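Long-range contacts in chorismate synthase (Campylobacter jejuni, PDB 1SQ1), which probably catalyses the last step of chorismate biosynthesis, the anti-1,4-elimination of phosphate from 5-enolpyruvylshikimate-3-phosphate, using reduced FMN as cofactor: residues 5-13 against 22-30; 145-156 against 204-215. All coordinates share one frame; numbering follows the deposited sequence.

The two contacts are antiparallel strand pairs in separate sheets of one subunit. Contact 1 joins 9-13 to 21-26, its centre about 16 Å from the centre of the chain; contact 2 joins 148-156 to 205-212, its centre about 7 Å from that point. The centres of the two contacts lie about 22 Å apart and their nearest atoms about 7 Å, so they do not touch directly. Helix 325-346 links them, receiving Leu8 and Phe10 from contact 1 and Val149, Val207 and Val211 from contact 2. Each comes near residues predicted to bind FMN: the Ser12 side chain is about 10 Å from those of Ser124 and Asn238, and Gly204 lies about 4 Å from the side chain of Pro294. Both also touch the second subunit.

Contact 1: residues 5-13 against 22-30; sequences GTRLKFTSF and GCIIDGMPA
Strands 9-13 and 21-26 form a beta hairpin within an antiparallel sheet; strands 9-13 and 22-26 run antiparallel, their N-to-C directions 163° apart. Thr11 and Ile24 make a hydrogen-bonded pair, with Thr11 N to Ile24 O at 2.8 Å and Ile24 N to Thr11 O at 2.6 Å. Phe13 N reaches Gly22 O (2.9 Å), whereas the return bond from Gly22 N to Phe13 O is weak. Phe13 CG sits between its backbone N and carbonyl carbon (chi1 54°), which brings the ring over Gly22, whose CA makes a CH-pi contact 3.9 Å from the ring centroid. Phe13 of the third subunit meets this ring, at a plane angle of about 20°. On the other sheet face, Phe10 CE2 touches Cys23 CB at 3.3 Å and the sulfur sits at the ring edge. Leu8 CD2 packs on Ile25 CG2 (3.6 Å), while Leu8 CG meets the Met28 methyl CE. Cys23 and Met28 touch helix 128-143, and Leu8 and Phe10 touch helix 325-346. The chemistry thus ties the hairpin both ways: Phe10 and Cys23 pack within the subunit, Ser12 on their face reaches the fourth subunit, and Phe13 and Ile24 pack against the third.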
loop_
_atom_site.group_PDB
_atom_site.type_symbol
_atom_site.label_atom_id
_atom_site.label_comp_id
_atom_site.label_asym_id
_atom_site.label_seq_id
_atom_site.Cartn_x
_atom_site.Cartn_y
_atom_site.Cartn_z
ATOM N N GLY A 5 -4.310 -3.696 7.412
ATOM C CA GLY A 5 -4.582 -4.828 6.543
ATOM C C GLY A 5 -4.254 -4.619 5.075
ATOM O O GLY A 5 -4.265 -3.490 4.579
ATOM N N THR A 6 -3.961 -5.715 4.376
ATOM C CA THR A 6 -3.658 -5.664 2.946
ATOM C C THR A 6 -4.944 -5.561 2.128
ATOM O O THR A 6 -5.190 -4.558 1.475
ATOM C CB THR A 6 -2.937 -6.922 2.473
ATOM O OG1 THR A 6 -1.844 -7.215 3.349
ATOM C CG2 THR A 6 -2.412 -6.719 1.082
ATOM N N ARG A 7 -5.765 -6.607 2.172
ATOM C CA ARG A 7 -7.012 -6.631 1.419
ATOM C C ARG A 7 -8.224 -6.245 2.273
ATOM O O ARG A 7 -9.156 -5.616 1.770
ATOM C CB ARG A 7 -7.218 -8.022 0.807
ATOM C CG ARG A 7 -8.332 -8.117 -0.224
ATOM C CD ARG A 7 -7.877 -7.592 -1.580
ATOM N NE ARG A 7 -8.964 -7.469 -2.558
ATOM C CZ ARG A 7 -10.081 -6.765 -2.365
ATOM N NH1 ARG A 7 -11.011 -6.699 -3.308
ATOM N NH2 ARG A 7 -10.281 -6.132 -1.217
ATOM N N LEU A 8 -8.216 -6.633 3.549
ATOM C CA LEU A 8 -9.305 -6.324 4.490
ATOM C C LEU A 8 -8.827 -5.181 5.401
ATOM O O LEU A 8 -8.439 -5.392 6.549
ATOM C CB LEU A 8 -9.636 -7.552 5.346
ATOM C CG LEU A 8 -11.073 -7.747 5.843
ATOM C CD1 LEU A 8 -11.091 -7.943 7.352
ATOM C CD2 LEU A 8 -11.926 -6.571 5.435
ATOM N N LYS A 9 -8.869 -3.968 4.865
ATOM C CA LYS A 9 -8.429 -2.765 5.549
ATOM C C LYS A 9 -9.331 -2.273 6.664
ATOM O O LYS A 9 -10.469 -1.917 6.421
ATOM C CB LYS A 9 -8.264 -1.655 4.518
ATOM C CG LYS A 9 -7.298 -2.011 3.418
ATOM C CD LYS A 9 -6.883 -0.803 2.607
ATOM C CE LYS A 9 -5.815 -1.211 1.624
ATOM N NZ LYS A 9 -4.701 -1.852 2.356
ATOM N N PHE A 10 -8.807 -2.233 7.883
ATOM C CA PHE A 10 -9.563 -1.750 9.033
ATOM C C PHE A 10 -9.131 -0.330 9.346
ATOM O O PHE A 10 -7.939 -0.054 9.418
ATOM C CB PHE A 10 -9.300 -2.644 10.241
ATOM C CG PHE A 10 -9.714 -2.039 11.553
ATOM C CD1 PHE A 10 -8.751 -1.536 12.438
ATOM C CD2 PHE A 10 -11.052 -1.984 11.921
ATOM C CE1 PHE A 10 -9.116 -0.991 13.675
ATOM C CE2 PHE A 10 -11.428 -1.441 13.155
ATOM C CZ PHE A 10 -10.456 -0.945 14.032
ATOM N N THR A 11 -10.088 0.570 9.534
ATOM C CA THR A 11 -9.757 1.955 9.837
ATOM C C THR A 11 -10.574 2.519 10.992
ATOM O O THR A 11 -11.806 2.451 10.986
ATOM C CB THR A 11 -9.979 2.869 8.615
ATOM O OG1 THR A 11 -9.213 2.376 7.514
ATOM C CG2 THR A 11 -9.546 4.301 8.921
ATOM N N SER A 12 -9.890 3.084 11.984
ATOM C CA SER A 12 -10.589 3.675 13.120
ATOM C C SER A 12 -10.332 5.167 13.189
ATOM O O SER A 12 -9.206 5.629 13.066
ATOM C CB SER A 12 -10.176 3.003 14.437
ATOM O OG SER A 12 -8.772 3.012 14.638
ATOM N N PHE A 13 -11.401 5.927 13.357
ATOM C CA PHE A 13 -11.275 7.361 13.444
ATOM C C PHE A 13 -11.756 7.788 14.811
ATOM O O PHE A 13 -12.671 7.194 15.391
ATOM C CB PHE A 13 -12.071 8.043 12.331
ATOM C CG PHE A 13 -13.501 7.628 12.267
ATOM C CD1 PHE A 13 -14.494 8.430 12.821
ATOM C CD2 PHE A 13 -13.861 6.431 11.655
ATOM C CE1 PHE A 13 -15.827 8.045 12.775
ATOM C CE2 PHE A 13 -15.188 6.035 11.603
ATOM C CZ PHE A 13 -16.178 6.843 12.162
ATOM N N GLY A 22 -15.174 5.242 16.218
ATOM C CA GLY A 22 -15.755 4.647 15.027
ATOM C C GLY A 22 -14.739 3.914 14.181
ATOM O O GLY A 22 -13.552 4.248 14.201
ATOM N N CYS A 23 -15.194 2.900 13.451
ATOM C CA CYS A 23 -14.295 2.150 12.588
ATOM C C CYS A 23 -14.924 1.917 11.219
ATOM O O CYS A 23 -16.127 2.112 11.032
ATOM C CB CYS A 23 -13.898 0.816 13.230
ATOM S SG CYS A 23 -15.055 -0.549 13.089
ATOM N N ILE A 24 -14.091 1.538 10.256
ATOM C CA ILE A 24 -14.542 1.272 8.896
ATOM C C ILE A 24 -13.874 -0.023 8.460
ATOM O O ILE A 24 -12.658 -0.158 8.559
ATOM C CB ILE A 24 -14.115 2.413 7.919
ATOM C CG1 ILE A 24 -14.623 3.762 8.417
ATOM C CG2 ILE A 24 -14.693 2.176 6.536
ATOM C CD1 ILE A 24 -16.133 3.849 8.506
ATOM N N ILE A 25 -14.659 -0.994 8.016
ATOM C CA ILE A 25 -14.069 -2.233 7.546
ATOM C C ILE A 25 -14.352 -2.288 6.055
ATOM O O ILE A 25 -15.503 -2.378 5.623
ATOM C CB ILE A 25 -14.673 -3.475 8.214
ATOM C CG1 ILE A 25 -14.461 -3.429 9.728
ATOM C CG2 ILE A 25 -14.029 -4.715 7.636
ATOM C CD1 ILE A 25 -15.595 -2.765 10.509
ATOM N N ASP A 26 -13.297 -2.213 5.262
ATOM C CA ASP A 26 -13.438 -2.238 3.821
ATOM C C ASP A 26 -12.791 -3.524 3.335
ATOM O O ASP A 26 -11.788 -3.961 3.890
ATOM C CB ASP A 26 -12.750 -0.994 3.234
ATOM C CG ASP A 26 -12.954 -0.846 1.736
ATOM O OD1 ASP A 26 -14.111 -0.762 1.268
ATOM O OD2 ASP A 26 -11.942 -0.804 1.013
ATOM N N GLY A 27 -13.387 -4.151 2.327
ATOM C CA GLY A 27 -12.819 -5.373 1.792
ATOM C C GLY A 27 -13.619 -6.619 2.092
ATOM O O GLY A 27 -13.310 -7.692 1.570
HETATM N N MSE A 28 -14.638 -6.484 2.932
HETATM C CA MSE A 28 -15.483 -7.618 3.285
HETATM C C MSE A 28 -16.286 -8.075 2.082
HETATM O O MSE A 28 -16.892 -7.266 1.382
HETATM C CB MSE A 28 -16.427 -7.251 4.430
HETATM C CG MSE A 28 -15.766 -7.311 5.802
HETATM SE SE MSE A 28 -15.816 -9.081 6.602
HETATM C CE MSE A 28 -14.282 -9.913 5.762
ATOM N N PRO A 29 -16.284 -9.389 1.810
ATOM C CA PRO A 29 -17.042 -9.887 0.658
ATOM C C PRO A 29 -18.543 -9.730 0.875
ATOM O O PRO A 29 -19.013 -9.713 2.010
ATOM C CB PRO A 29 -16.591 -11.344 0.545
ATOM C CG PRO A 29 -16.206 -11.702 1.933
ATOM C CD PRO A 29 -15.529 -10.469 2.464
ATOM N N ALA A 30 -19.299 -9.584 -0.207
ATOM C CA ALA A 30 -20.741 -9.419 -0.075
ATOM C C ALA A 30 -21.387 -10.761 0.258
ATOM O O ALA A 30 -20.791 -11.831 0.080
ATOM C CB ALA A 30 -21.320 -8.854 -1.351
#

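Contact 2: residues 145-156 against 204-215; sequences FDICVQSGVFGV and GAAVFTKVSGML
Ser151 OG and Thr209 OG1 meet across a non-hydrogen-bonded pair at 2.6 Å, and either could be the donor. Both oxygens stand anti to their own carbonyl carbon, chi1 -52° and -56°, which turns the hydroxyls toward each other; Ser151 OG has a second partner in Ser333 OG of helix 325-346. Backbone groups are paired in both directions on either side. Gln150 N donates to Lys210 O and Lys210 N to Gln150 O (2.7 Å). Cys148 and Ser212 repeat the exchange, as do Gly152 and Phe208, whose Phe208 N to Gly152 O bond is 2.9 Å. The two strands are neighbours in a five-stranded antiparallel sheet, and a classic beta bulge interrupts their register where Phe154 and Gly155 both face Ala206. There Ala206 O accepts a 2.9 Å bond from Phe154 N, nearly along the C=O axis, and a weak one from Gly155 N. Ala206 N returns to Gly155 O at 2.9 Å, arriving from above the carbonyl plane. The Phe154 ring lies against the partner strand: Ala206 CB rests over one face, 3.8 Å from the centroid, and Val207 O comes to its edge. Phe168 meets both this ring and that of Phe208. On the opposite sheet face Val149 and Val211 run side by side, Val149 CG2 lying 3.4 Å from Val211 CG1, against helix 325-346, where Val149 touches Arg337 and Val211 touches Leu340. Beyond the strand ends, Ile147 CD1 touches Leu215 CG at 3.8 Å, and Phe145 packs edge-to-face with Tyr359 of the second subunit.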
loop_
_atom_site.group_PDB
_atom_site.type_symbol
_atom_site.label_atom_id
_atom_site.label_comp_id
_atom_site.label_asym_id
_atom_site.label_seq_id
_atom_site.Cartn_x
_atom_site.Cartn_y
_atom_site.Cartn_z
ATOM N N PHE A 145 -16.136 -20.159 7.544
ATOM C CA PHE A 145 -15.126 -21.181 7.252
ATOM C C PHE A 145 -14.814 -21.969 8.513
ATOM O O PHE A 145 -13.849 -22.740 8.571
ATOM C CB PHE A 145 -13.838 -20.542 6.727
ATOM C CG PHE A 145 -13.958 -19.990 5.336
ATOM C CD1 PHE A 145 -13.315 -20.612 4.272
ATOM C CD2 PHE A 145 -14.721 -18.854 5.087
ATOM C CE1 PHE A 145 -13.432 -20.116 2.984
ATOM C CE2 PHE A 145 -14.845 -18.351 3.805
ATOM C CZ PHE A 145 -14.201 -18.979 2.749
ATOM N N ASP A 146 -15.656 -21.763 9.517
ATOM C CA ASP A 146 -15.523 -22.411 10.817
ATOM C C ASP A 146 -14.162 -22.258 11.443
ATOM O O ASP A 146 -13.556 -23.228 11.912
ATOM C CB ASP A 146 -15.906 -23.889 10.747
ATOM C CG ASP A 146 -17.394 -24.096 10.935
ATOM O OD1 ASP A 146 -17.929 -23.526 11.921
ATOM O OD2 ASP A 146 -18.021 -24.818 10.117
ATOM N N ILE A 147 -13.694 -21.014 11.438
ATOM C CA ILE A 147 -12.421 -20.657 12.031
ATOM C C ILE A 147 -12.817 -19.939 13.317
ATOM O O ILE A 147 -13.553 -18.948 13.300
ATOM C CB ILE A 147 -11.609 -19.731 11.096
ATOM C CG1 ILE A 147 -11.241 -20.497 9.823
ATOM C CG2 ILE A 147 -10.341 -19.266 11.793
ATOM C CD1 ILE A 147 -10.455 -19.694 8.800
ATOM N N CYS A 148 -12.351 -20.464 14.438
ATOM C CA CYS A 148 -12.696 -19.881 15.716
ATOM C C CYS A 148 -11.478 -19.334 16.425
ATOM O O CYS A 148 -10.452 -20.007 16.527
ATOM C CB CYS A 148 -13.381 -20.925 16.588
ATOM S SG CYS A 148 -14.167 -20.235 18.037
ATOM N N VAL A 149 -11.602 -18.104 16.908
ATOM C CA VAL A 149 -10.520 -17.444 17.625
ATOM C C VAL A 149 -11.005 -17.086 19.027
ATOM O O VAL A 149 -12.012 -16.395 19.186
ATOM C CB VAL A 149 -10.064 -16.156 16.888
ATOM C CG1 VAL A 149 -8.984 -15.451 17.689
ATOM C CG2 VAL A 149 -9.530 -16.509 15.508
ATOM N N GLN A 150 -10.291 -17.568 20.038
ATOM C CA GLN A 150 -10.644 -17.303 21.428
ATOM C C GLN A 150 -9.385 -17.060 22.244
ATOM O O GLN A 150 -8.336 -17.634 21.951
ATOM C CB GLN A 150 -11.423 -18.488 21.999
ATOM C CG GLN A 150 -11.219 -19.784 21.218
ATOM C CD GLN A 150 -12.128 -20.905 21.688
ATOM O OE1 GLN A 150 -13.258 -20.663 22.129
ATOM N NE2 GLN A 150 -11.647 -22.143 21.578
ATOM N N SER A 151 -9.498 -16.211 23.266
ATOM C CA SER A 151 -8.373 -15.852 24.138
ATOM C C SER A 151 -8.803 -15.705 25.595
ATOM O O SER A 151 -9.991 -15.547 25.895
ATOM C CB SER A 151 -7.765 -14.521 23.693
ATOM O OG SER A 151 -7.441 -14.531 22.310
ATOM N N GLY A 152 -7.820 -15.737 26.490
ATOM C CA GLY A 152 -8.090 -15.595 27.909
ATOM C C GLY A 152 -6.825 -15.358 28.710
ATOM O O GLY A 152 -5.730 -15.617 28.215
ATOM N N VAL A 153 -6.967 -14.874 29.946
ATOM C CA VAL A 153 -5.815 -14.598 30.811
ATOM C C VAL A 153 -5.306 -15.860 31.507
ATOM O O VAL A 153 -6.067 -16.552 32.183
ATOM C CB VAL A 153 -6.161 -13.588 31.928
ATOM C CG1 VAL A 153 -4.892 -13.162 32.645
ATOM C CG2 VAL A 153 -6.897 -12.398 31.363
ATOM N N PHE A 154 -4.018 -16.151 31.362
ATOM C CA PHE A 154 -3.468 -17.327 32.012
ATOM C C PHE A 154 -2.409 -16.975 33.025
ATOM O O PHE A 154 -1.906 -17.843 33.736
ATOM C CB PHE A 154 -2.903 -18.310 30.991
ATOM C CG PHE A 154 -1.622 -17.880 30.328
ATOM C CD1 PHE A 154 -0.397 -18.391 30.753
ATOM C CD2 PHE A 154 -1.647 -17.088 29.180
ATOM C CE1 PHE A 154 0.791 -18.135 30.022
ATOM C CE2 PHE A 154 -0.471 -16.828 28.446
ATOM C CZ PHE A 154 0.749 -17.355 28.869
ATOM N N GLY A 155 -2.082 -15.692 33.103
ATOM C CA GLY A 155 -1.082 -15.246 34.046
ATOM C C GLY A 155 -1.362 -13.835 34.506
ATOM O O GLY A 155 -1.740 -12.969 33.713
ATOM N N VAL A 156 -1.204 -13.609 35.802
ATOM C CA VAL A 156 -1.401 -12.289 36.374
ATOM C C VAL A 156 -0.367 -12.092 37.471
ATOM O O VAL A 156 -0.379 -12.791 38.482
ATOM C CB VAL A 156 -2.796 -12.121 36.981
ATOM C CG1 VAL A 156 -2.874 -10.789 37.714
ATOM C CG2 VAL A 156 -3.857 -12.202 35.886
ATOM N N GLY A 204 0.981 -6.495 35.423
ATOM C CA GLY A 204 0.967 -7.076 34.089
ATOM C C GLY A 204 0.108 -8.327 33.988
ATOM O O GLY A 204 -0.510 -8.736 34.974
ATOM N N ALA A 205 0.063 -8.927 32.798
ATOM C CA ALA A 205 -0.720 -10.144 32.553
ATOM C C ALA A 205 -0.278 -10.872 31.277
ATOM O O ALA A 205 0.255 -10.253 30.361
ATOM C CB ALA A 205 -2.203 -9.804 32.470
ATOM N N ALA A 206 -0.496 -12.185 31.234
ATOM C CA ALA A 206 -0.136 -13.005 30.077
ATOM C C ALA A 206 -1.393 -13.564 29.388
ATOM O O ALA A 206 -2.152 -14.335 29.986
ATOM C CB ALA A 206 0.769 -14.138 30.511
ATOM N N VAL A 207 -1.611 -13.173 28.133
ATOM C CA VAL A 207 -2.778 -13.628 27.393
ATOM C C VAL A 207 -2.508 -14.792 26.459
ATOM O O VAL A 207 -1.420 -14.905 25.886
ATOM C CB VAL A 207 -3.388 -12.492 26.580
ATOM C CG1 VAL A 207 -4.433 -13.038 25.636
ATOM C CG2 VAL A 207 -4.006 -11.476 27.522
ATOM N N PHE A 208 -3.512 -15.658 26.321
ATOM C CA PHE A 208 -3.422 -16.830 25.454
ATOM C C PHE A 208 -4.509 -16.816 24.379
ATOM O O PHE A 208 -5.701 -16.842 24.688
ATOM C CB PHE A 208 -3.564 -18.112 26.271
ATOM C CG PHE A 208 -3.497 -19.365 25.446
ATOM C CD1 PHE A 208 -2.327 -19.714 24.779
ATOM C CD2 PHE A 208 -4.606 -20.196 25.326
ATOM C CE1 PHE A 208 -2.261 -20.877 24.005
ATOM C CE2 PHE A 208 -4.548 -21.359 24.553
ATOM C CZ PHE A 208 -3.376 -21.700 23.893
ATOM N N THR A 209 -4.100 -16.773 23.118
ATOM C CA THR A 209 -5.056 -16.768 22.018
ATOM C C THR A 209 -4.928 -18.049 21.223
ATOM O O THR A 209 -3.878 -18.347 20.656
ATOM C CB THR A 209 -4.829 -15.615 21.050
ATOM O OG1 THR A 209 -4.862 -14.365 21.753
ATOM C CG2 THR A 209 -5.911 -15.633 19.997
ATOM N N LYS A 210 -6.014 -18.806 21.191
ATOM C CA LYS A 210 -6.048 -20.065 20.477
ATOM C C LYS A 210 -6.993 -19.953 19.296
ATOM O O LYS A 210 -8.086 -19.398 19.418
ATOM C CB LYS A 210 -6.505 -21.178 21.420
ATOM C CG LYS A 210 -6.864 -22.482 20.739
ATOM C CD LYS A 210 -6.679 -23.640 21.695
ATOM C CE LYS A 210 -7.760 -24.687 21.536
ATOM N NZ LYS A 210 -9.065 -24.177 22.055
ATOM N N VAL A 211 -6.563 -20.460 18.143
ATOM C CA VAL A 211 -7.399 -20.424 16.955
ATOM C C VAL A 211 -7.560 -21.847 16.434
ATOM O O VAL A 211 -6.570 -22.523 16.139
ATOM C CB VAL A 211 -6.780 -19.541 15.857
ATOM C CG1 VAL A 211 -7.770 -19.353 14.728
ATOM C CG2 VAL A 211 -6.376 -18.198 16.436
ATOM N N SER A 212 -8.808 -22.299 16.340
ATOM C CA SER A 212 -9.125 -23.650 15.873
ATOM C C SER A 212 -9.804 -23.612 14.511
ATOM O O SER A 212 -10.258 -22.556 14.061
ATOM C CB SER A 212 -10.062 -24.337 16.857
ATOM O OG SER A 212 -11.261 -23.586 16.965
ATOM N N GLY A 213 -9.891 -24.777 13.872
ATOM C CA GLY A 213 -10.510 -24.864 12.564
ATOM C C GLY A 213 -9.678 -24.094 11.566
ATOM O O GLY A 213 -10.202 -23.438 10.668
HETATM N N MSE A 214 -8.365 -24.168 11.728
HETATM C CA MSE A 214 -7.466 -23.454 10.841
HETATM C C MSE A 214 -7.342 -24.079 9.459
HETATM O O MSE A 214 -7.170 -25.292 9.335
HETATM C CB MSE A 214 -6.081 -23.348 11.484
HETATM C CG MSE A 214 -5.934 -22.183 12.451
HETATM SE SE MSE A 214 -6.137 -20.496 11.530
HETATM C CE MSE A 214 -4.621 -20.665 10.338
ATOM N N LEU A 215 -7.435 -23.246 8.421
ATOM C CA LEU A 215 -7.292 -23.724 7.048
ATOM C C LEU A 215 -5.794 -23.842 6.808
ATOM O O LEU A 215 -5.016 -23.560 7.708
ATOM C CB LEU A 215 -7.913 -22.730 6.055
ATOM C CG LEU A 215 -9.373 -22.369 6.338
ATOM C CD1 LEU A 215 -9.877 -21.358 5.326
ATOM C CD2 LEU A 215 -10.212 -23.623 6.313
#